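Local coordinates for protein amidohydrolase (Thermotoga maritima, PDB 3OOQ) that probably acts as a metal-dependent hydrolase of amide bonds, possibly an allantoinase, within the amidohydrolase family, at residues H63-L68 and M304-V309; T113-V118 and I132-I137. All coordinates share one frame; numbering follows the deposited sequence.

Interaction 1 (H63-L68 and M304-V309); sequences HSHIGL and MCDHPV
Met304, present as selenomethionine, lies alongside His63 and points the same way, its SE 3.5 Å from His63 ND1. The bend at its third torsion (98°) brings CE over the imidazole, off-centre and 4.1 Å from the ring centroid, a CH-pi contact made by the terminal methyl, with the polarisable selenium beside it. Asp306 also runs beside His63, but its OD1 stands near the ring plane, at the edge, 3.5 Å from His63 ND1. The same oxygen lies 3.1 Å from His65 NE2, approaching that ring obliquely. An alanine in place of His63 would keep CB against Met304, but would probably leave Met304 CE without the imidazole beside it and Lys151, hydrogen-bonded to His63 NE2, without that mate. His307 makes the direct backbone link: His65 N donates to His307 O at 2.9 Å, somewhat bent at the hydrogen (140°). A water joins His307 N, His63 O and Ser64 OG; the small Ser64 side chain lets its hydroxyl sit beside His307 CB as well. The His307 ring carries Ile66 CD1 over one face, 4.2 Å from its centroid, while Pro308 CB lies over the opposite face, both offset toward the rim; ND1 is hydrogen-bonded to Leu312 N. Pro308 follows a cis peptide and brings CD to the edge of the His65 ring. His63-Ser64-His65 fits the His-X-His motif that binds metal in related amidohydrolases, and Asp306 the aspartate after their last barrel strand. The loop following strand 301-303 thus meets the end of strand 54-64, with helix 103-108 packed on Ile66 and His307, and helix 315-321 on Cys305.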
ATOM      1  N   HIS F  63     -31.236  22.072 -11.222  1.00 21.89           N
ATOM      2  CA  HIS F  63     -30.008  21.441 -10.697  1.00 21.77           C
ATOM      3  C   HIS F  63     -29.811  20.077 -11.335  1.00 21.48           C
ATOM      4  O   HIS F  63     -30.532  19.130 -11.020  1.00 20.61           O
ATOM      5  CB  HIS F  63     -30.071  21.314  -9.168  1.00 22.09           C
ATOM      6  CG  HIS F  63     -28.789  20.856  -8.536  1.00 25.53           C
ATOM      7  ND1 HIS F  63     -28.296  19.573  -8.690  1.00 23.95           N
ATOM      8  CD2 HIS F  63     -27.891  21.513  -7.761  1.00 23.10           C
ATOM      9  CE1 HIS F  63     -27.166  19.454  -8.017  1.00 23.84           C
ATOM     10  NE2 HIS F  63     -26.893  20.615  -7.451  1.00 25.56           N
ATOM     11  N   SER F  64     -28.823  19.972 -12.221  1.00 21.67           N
ATOM     12  CA  SER F  64     -28.675  18.756 -13.014  1.00 22.01           C
ATOM     13  C   SER F  64     -27.227  18.402 -13.313  1.00 22.08           C
ATOM     14  O   SER F  64     -26.363  19.281 -13.414  1.00 22.31           O
ATOM     15  CB  SER F  64     -29.413  18.922 -14.349  1.00 21.39           C
ATOM     16  OG  SER F  64     -29.655  17.663 -14.937  1.00 21.91           O
ATOM     17  N   HIS F  65     -26.985  17.116 -13.525  1.00 21.99           N
ATOM     18  CA  HIS F  65     -25.689  16.683 -14.026  1.00 22.74           C
ATOM     19  C   HIS F  65     -25.774  16.031 -15.408  1.00 21.75           C
ATOM     20  O   HIS F  65     -24.824  15.420 -15.859  1.00 21.53           O
ATOM     21  CB  HIS F  65     -24.982  15.796 -12.998  1.00 24.97           C
ATOM     22  CG  HIS F  65     -25.069  16.327 -11.598  1.00 29.30           C
ATOM     23  ND1 HIS F  65     -24.422  17.477 -11.198  1.00 27.18           N
ATOM     24  CD2 HIS F  65     -25.760  15.889 -10.518  1.00 27.45           C
ATOM     25  CE1 HIS F  65     -24.685  17.711  -9.924  1.00 28.89           C
ATOM     26  NE2 HIS F  65     -25.496  16.764  -9.485  1.00 29.75           N
ATOM     27  N   ILE F  66     -26.900  16.212 -16.104  1.00 21.37           N
ATOM     28  CA  ILE F  66     -27.029  15.717 -17.479  1.00 20.27           C
ATOM     29  C   ILE F  66     -25.880  16.248 -18.330  1.00 19.86           C
ATOM     30  O   ILE F  66     -25.420  17.377 -18.141  1.00 20.09           O
ATOM     31  CB  ILE F  66     -28.414  16.041 -18.105  1.00 20.53           C
ATOM     32  CG1 ILE F  66     -28.634  15.201 -19.377  1.00 18.40           C
ATOM     33  CG2 ILE F  66     -28.567  17.572 -18.385  1.00 18.44           C
ATOM     34  CD1 ILE F  66     -30.097  14.948 -19.727  1.00 20.52           C
ATOM     35  N   GLY F  67     -25.387  15.424 -19.243  1.00 21.30           N
ATOM     36  CA  GLY F  67     -24.255  15.807 -20.071  1.00 22.38           C
ATOM     37  C   GLY F  67     -22.911  15.679 -19.367  1.00 23.71           C
ATOM     38  O   GLY F  67     -21.887  15.492 -20.032  1.00 24.61           O
ATOM     39  N   LEU F  68     -22.903  15.790 -18.038  1.00 24.40           N
ATOM     40  CA  LEU F  68     -21.667  15.615 -17.244  1.00 25.82           C
ATOM     41  C   LEU F  68     -21.367  14.155 -16.912  1.00 26.56           C
ATOM     42  O   LEU F  68     -20.205  13.738 -16.878  1.00 27.28           O
ATOM     43  CB  LEU F  68     -21.725  16.403 -15.922  1.00 26.33           C
ATOM     44  CG  LEU F  68     -21.625  17.922 -15.919  1.00 26.50           C
ATOM     45  CD1 LEU F  68     -21.506  18.413 -14.485  1.00 26.87           C
ATOM     46  CD2 LEU F  68     -20.398  18.361 -16.680  1.00 27.60           C
HETATM   47  N   MSE F 304     -36.088  19.297  -8.661  1.00 23.90           N
HETATM   48  CA  MSE F 304     -35.039  18.679  -9.483  1.00 24.40           C
HETATM   49  C   MSE F 304     -35.165  17.160  -9.526  1.00 22.61           C
HETATM   50  O   MSE F 304     -35.698  16.547  -8.602  1.00 21.23           O
HETATM   51  CB  MSE F 304     -33.635  19.039  -8.958  1.00 26.72           C
HETATM   52  CG  MSE F 304     -33.258  18.352  -7.638  1.00 16.94           C
HETATM   53 SE   MSE F 304     -31.346  18.427  -7.290  1.00 31.85          SE
HETATM   54  CE  MSE F 304     -31.350  19.971  -6.065  1.00 17.07           C
ATOM     55  N   CYS F 305     -34.636  16.568 -10.596  1.00 22.03           N
ATOM     56  CA  CYS F 305     -34.394  15.132 -10.656  1.00 22.01           C
ATOM     57  C   CYS F 305     -33.033  14.782 -10.065  1.00 21.93           C
ATOM     58  O   CYS F 305     -32.765  13.610  -9.763  1.00 21.19           O
ATOM     59  CB  CYS F 305     -34.440  14.660 -12.113  1.00 22.38           C
ATOM     60  SG  CYS F 305     -36.115  14.617 -12.774  1.00 26.13           S
ATOM     61  N   ASP F 306     -32.179  15.795  -9.911  1.00 22.93           N
ATOM     62  CA  ASP F 306     -30.741  15.588  -9.638  1.00 24.14           C
ATOM     63  C   ASP F 306     -30.158  14.553 -10.608  1.00 24.31           C
ATOM     64  O   ASP F 306     -29.348  13.693 -10.217  1.00 25.53           O
ATOM     65  CB  ASP F 306     -30.514  15.133  -8.197  1.00 24.73           C
ATOM     66  CG  ASP F 306     -29.064  15.302  -7.739  1.00 23.78           C
ATOM     67  OD1 ASP F 306     -28.297  16.048  -8.377  1.00 25.58           O
ATOM     68  OD2 ASP F 306     -28.708  14.689  -6.721  1.00 24.90           O
ATOM     69  N   HIS F 307     -30.561  14.640 -11.872  1.00 22.98           N
ATOM     70  CA  HIS F 307     -30.119  13.673 -12.884  1.00 22.12           C
ATOM     71  C   HIS F 307     -28.601  13.483 -12.780  1.00 22.42           C
ATOM     72  O   HIS F 307     -27.884  14.475 -12.780  1.00 22.76           O
ATOM     73  CB  HIS F 307     -30.522  14.167 -14.276  1.00 20.32           C
ATOM     74  CG  HIS F 307     -30.082  13.272 -15.391  1.00 19.20           C
ATOM     75  ND1 HIS F 307     -30.954  12.443 -16.065  1.00 19.86           N
ATOM     76  CD2 HIS F 307     -28.869  13.096 -15.965  1.00 18.59           C
ATOM     77  CE1 HIS F 307     -30.294  11.793 -17.011  1.00 19.25           C
ATOM     78  NE2 HIS F 307     -29.028  12.174 -16.972  1.00 20.30           N
ATOM     79  N   PRO F 308     -28.095  12.218 -12.736  1.00 22.89           N
ATOM     80  CA  PRO F 308     -28.712  10.910 -12.996  1.00 23.29           C
ATOM     81  C   PRO F 308     -29.431  10.163 -11.856  1.00 23.24           C
ATOM     82  O   PRO F 308     -29.907   9.051 -12.081  1.00 23.74           O
ATOM     83  CB  PRO F 308     -27.524  10.072 -13.481  1.00 23.66           C
ATOM     84  CG  PRO F 308     -26.378  10.595 -12.660  1.00 21.91           C
ATOM     85  CD  PRO F 308     -26.621  12.097 -12.669  1.00 23.07           C
ATOM     86  N   VAL F 309     -29.542  10.756 -10.675  1.00 22.99           N
ATOM     87  CA  VAL F 309     -30.196  10.070  -9.554  1.00 22.67           C
ATOM     88  C   VAL F 309     -31.608   9.628  -9.964  1.00 22.92           C
ATOM     89  O   VAL F 309     -31.995   8.477  -9.719  1.00 22.76           O
ATOM     90  CB  VAL F 309     -30.198  10.920  -8.262  1.00 21.80           C
ATOM     91  CG1 VAL F 309     -31.035  10.246  -7.188  1.00 24.71           C
ATOM     92  CG2 VAL F 309     -28.745  11.152  -7.763  1.00 24.40           C
TER
HETATM   93  O   HOH W   1     -31.714  17.345 -12.793  1.00 16.06           O

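Interaction 2 (T113-V118 and I132-I137)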
ATOM      1  N   THR F 113     -36.479  21.191 -21.423  1.00 21.49           N
ATOM      2  CA  THR F 113     -35.757  21.939 -22.448  1.00 22.16           C
ATOM      3  C   THR F 113     -34.545  22.705 -21.925  1.00 22.57           C
ATOM      4  O   THR F 113     -33.593  22.929 -22.666  1.00 24.08           O
ATOM      5  CB  THR F 113     -36.695  22.924 -23.185  1.00 22.94           C
ATOM      6  OG1 THR F 113     -37.314  23.789 -22.225  1.00 23.02           O
ATOM      7  CG2 THR F 113     -37.763  22.172 -23.962  1.00 23.06           C
ATOM      8  N   SER F 114     -34.582  23.115 -20.662  1.00 21.98           N
ATOM      9  CA  SER F 114     -33.496  23.906 -20.051  1.00 22.17           C
ATOM     10  C   SER F 114     -33.092  23.325 -18.699  1.00 21.68           C
ATOM     11  O   SER F 114     -33.938  22.836 -17.956  1.00 21.64           O
ATOM     12  CB  SER F 114     -33.932  25.372 -19.842  1.00 22.30           C
ATOM     13  OG  SER F 114     -34.187  26.029 -21.079  1.00 28.60           O
ATOM     14  N   VAL F 115     -31.805  23.399 -18.377  1.00 20.87           N
ATOM     15  CA  VAL F 115     -31.303  22.929 -17.089  1.00 20.64           C
ATOM     16  C   VAL F 115     -30.125  23.782 -16.654  1.00 21.22           C
ATOM     17  O   VAL F 115     -29.402  24.346 -17.484  1.00 21.41           O
ATOM     18  CB  VAL F 115     -30.818  21.422 -17.138  1.00 20.71           C
ATOM     19  CG1 VAL F 115     -31.912  20.490 -17.666  1.00 23.51           C
ATOM     20  CG2 VAL F 115     -29.590  21.284 -18.035  1.00 23.29           C
HETATM   21  N   MSE F 116     -29.926  23.878 -15.352  1.00 23.05           N
HETATM   22  CA  MSE F 116     -28.611  24.249 -14.876  1.00 25.64           C
HETATM   23  C   MSE F 116     -27.732  22.999 -14.699  1.00 23.84           C
HETATM   24  O   MSE F 116     -28.043  22.095 -13.916  1.00 22.66           O
HETATM   25  CB  MSE F 116     -28.624  25.082 -13.603  1.00 30.44           C
HETATM   26  CG  MSE F 116     -27.266  25.816 -13.486  1.00 20.94           C
HETATM   27 SE   MSE F 116     -26.914  26.685 -11.890  1.00 39.63          SE
HETATM   28  CE  MSE F 116     -27.230  25.216 -10.615  1.00 22.10           C
ATOM     29  N   ILE F 117     -26.651  22.952 -15.472  1.00 22.71           N
ATOM     30  CA  ILE F 117     -25.634  21.943 -15.284  1.00 21.96           C
ATOM     31  C   ILE F 117     -24.690  22.467 -14.216  1.00 21.29           C
ATOM     32  O   ILE F 117     -24.292  23.643 -14.233  1.00 21.60           O
ATOM     33  CB  ILE F 117     -24.880  21.611 -16.591  1.00 23.04           C
ATOM     34  CG1 ILE F 117     -24.375  22.891 -17.269  1.00 26.24           C
ATOM     35  CG2 ILE F 117     -25.785  20.777 -17.499  1.00 26.43           C
ATOM     36  CD1 ILE F 117     -23.388  22.680 -18.424  1.00 24.26           C
ATOM     37  N   VAL F 118     -24.351  21.600 -13.271  1.00 20.67           N
ATOM     38  CA  VAL F 118     -23.602  21.997 -12.085  1.00 20.01           C
ATOM     39  C   VAL F 118     -22.683  20.822 -11.656  1.00 19.84           C
ATOM     40  O   VAL F 118     -23.031  19.655 -11.877  1.00 19.87           O
ATOM     41  CB  VAL F 118     -24.615  22.441 -10.991  1.00 20.33           C
ATOM     42  CG1 VAL F 118     -25.492  21.274 -10.510  1.00 19.58           C
ATOM     43  CG2 VAL F 118     -23.968  23.138  -9.838  1.00 19.42           C
ATOM     44  N   ILE F 132     -28.238  26.004 -19.545  1.00 21.48           N
ATOM     45  CA  ILE F 132     -28.177  25.726 -20.963  1.00 22.59           C
ATOM     46  C   ILE F 132     -29.530  25.241 -21.458  1.00 22.74           C
ATOM     47  O   ILE F 132     -30.392  24.837 -20.668  1.00 21.87           O
ATOM     48  CB  ILE F 132     -27.052  24.688 -21.313  1.00 23.77           C
ATOM     49  CG1 ILE F 132     -27.291  23.339 -20.618  1.00 19.13           C
ATOM     50  CG2 ILE F 132     -25.667  25.224 -20.930  1.00 19.24           C
ATOM     51  CD1 ILE F 132     -27.838  22.276 -21.506  1.00 25.09           C
ATOM     52  N   LYS F 133     -29.703  25.287 -22.772  1.00 23.68           N
ATOM     53  CA  LYS F 133     -30.873  24.707 -23.423  1.00 24.24           C
ATOM     54  C   LYS F 133     -30.389  23.613 -24.347  1.00 24.01           C
ATOM     55  O   LYS F 133     -29.280  23.702 -24.855  1.00 24.15           O
ATOM     56  CB  LYS F 133     -31.581  25.748 -24.273  1.00 24.58           C
ATOM     57  CG  LYS F 133     -32.189  26.883 -23.517  1.00 25.91           C
ATOM     58  CD  LYS F 133     -33.144  27.615 -24.449  1.00 24.96           C
ATOM     59  CE  LYS F 133     -33.561  28.925 -23.859  1.00 25.88           C
ATOM     60  NZ  LYS F 133     -34.628  29.508 -24.698  1.00 25.40           N
ATOM     61  N   PHE F 134     -31.229  22.603 -24.582  1.00 23.84           N
ATOM     62  CA  PHE F 134     -30.863  21.469 -25.434  1.00 23.48           C
ATOM     63  C   PHE F 134     -31.091  21.804 -26.911  1.00 24.86           C
ATOM     64  O   PHE F 134     -31.823  21.096 -27.595  1.00 24.89           O
ATOM     65  CB  PHE F 134     -31.680  20.219 -25.058  1.00 22.30           C
ATOM     66  CG  PHE F 134     -31.545  19.788 -23.617  1.00 23.50           C
ATOM     67  CD1 PHE F 134     -30.296  19.749 -22.987  1.00 20.47           C
ATOM     68  CD2 PHE F 134     -32.666  19.354 -22.909  1.00 21.00           C
ATOM     69  CE1 PHE F 134     -30.171  19.341 -21.650  1.00 22.55           C
ATOM     70  CE2 PHE F 134     -32.550  18.942 -21.572  1.00 23.43           C
ATOM     71  CZ  PHE F 134     -31.285  18.935 -20.945  1.00 19.99           C
ATOM     72  N   ARG F 135     -30.463  22.881 -27.391  1.00 26.50           N
ATOM     73  CA  ARG F 135     -30.725  23.401 -28.728  1.00 28.97           C
ATOM     74  C   ARG F 135     -29.746  22.979 -29.833  1.00 29.83           C
ATOM     75  O   ARG F 135     -30.072  23.116 -31.010  1.00 30.68           O
ATOM     76  CB  ARG F 135     -30.897  24.943 -28.726  1.00 30.80           C
ATOM     77  CG  ARG F 135     -29.903  25.706 -27.860  1.00 45.77           C
ATOM     78  CD  ARG F 135     -29.833  27.201 -28.216  1.00 34.07           C
ATOM     79  NE  ARG F 135     -30.684  28.096 -27.426  1.00 45.72           N
ATOM     80  CZ  ARG F 135     -30.248  29.110 -26.664  1.00 35.43           C
ATOM     81  NH1 ARG F 135     -28.956  29.383 -26.547  1.00 45.38           N
ATOM     82  NH2 ARG F 135     -31.123  29.869 -26.013  1.00 45.55           N
ATOM     83  N   SER F 136     -28.567  22.474 -29.474  1.00 28.96           N
ATOM     84  CA  SER F 136     -27.499  22.285 -30.457  1.00 29.12           C
ATOM     85  C   SER F 136     -26.401  21.363 -29.898  1.00 28.03           C
ATOM     86  O   SER F 136     -26.275  21.202 -28.688  1.00 25.36           O
ATOM     87  CB  SER F 136     -26.913  23.669 -30.821  1.00 29.50           C
ATOM     88  OG  SER F 136     -25.700  23.579 -31.528  1.00 35.50           O
ATOM     89  N   ILE F 137     -25.607  20.767 -30.781  1.00 29.10           N
ATOM     90  CA  ILE F 137     -24.442  20.013 -30.335  1.00 30.71           C
ATOM     91  C   ILE F 137     -23.279  20.947 -30.065  1.00 30.61           C
ATOM     92  O   ILE F 137     -22.255  20.539 -29.540  1.00 30.30           O
ATOM     93  CB  ILE F 137     -24.038  18.920 -31.338  1.00 32.54           C
ATOM     94  CG1 ILE F 137     -23.708  19.544 -32.696  1.00 36.75           C
ATOM     95  CG2 ILE F 137     -25.153  17.872 -31.429  1.00 38.32           C
ATOM     96  CD1 ILE F 137     -23.372  18.534 -33.734  1.00 34.88           C
TER
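Val115 and Ile132 face each other as an antiparallel hydrogen-bonded pair, each backbone N donating to the other's carbonyl: Ile132 N to Val115 O at 2.9 Å and Val115 N to Ile132 O at 3.1 Å. A third backbone bond, Phe134 N to Thr113 O at 3.1 Å, carries the pairing one residue past the end of strand 125-133. Between these bonds Ser114 and Lys133 form the non-hydrogen-bonded pair, their CA atoms only 4.3 Å apart. Here CA-H...O contacts supplement the ladder, from Lys133 CA to Thr113 O and from Ser114 CA to Ile132 O. This is the pairing of a beta hairpin, built from strands 112-117 and 125-133, of which the first also runs parallel to strand 54-64 in the barrel sheet. The hairpin pairing ends where Phe134 centres an inverse gamma turn that bends the chain off the strand direction.

Apolar contacts lie on the face bearing Val115 and Ile132. These two branched side chains run side by side, Val115 CG2 meeting Ile132 CD1 at 4.0 Å, and beta-branching suits both to an extended backbone. Ile117 CD1 adds a looser touch on Ile132 CG2, and Phe97 packs on both isoleucines. Phe134 crosses Val115 at about a right angle and brings CZ to Val115 CG1 at 3.7 Å; its broad ring can span from there to Thr113 O, which lies 3.7 Å from Phe134 CD2.

Ser114 and Lys133 point to the other face. With CG anti to its carbonyl carbon (chi1 -66°), Lys133 sets CG 3.3 Å from Ser114 OG, a slim neighbour that leaves room for the methylenes. Its extended chain then carries NZ away to salt bridges with Asp358, Asp360 and Asp381, acidic partners that would help stabilise a buried positive charge.

In the fold
From the N terminus, strand 54-64 leads into residues 63-68, the first side of interaction 1. The chain then passes helix 103-108 and enters strand 112-117, where interaction 2 opens; it closes soon after, with only 13 residues between its segments, as a local hairpin. Interaction 1 closes much later, after 235 intervening residues that include strand 301-303, so interaction 2 is nested within its loop. The two centres lie 11 Å apart and meet through neighbouring strands 54-64 and 112-117: Ser64 O and Val118 N, 3.1 Å apart, probably hydrogen-bond, and His65 ND1 reaches Val118 O at 2.7 Å. Interaction 1 brings the late loop to the end of strand 54-64, and the bonds to Val118 join the hairpin to it.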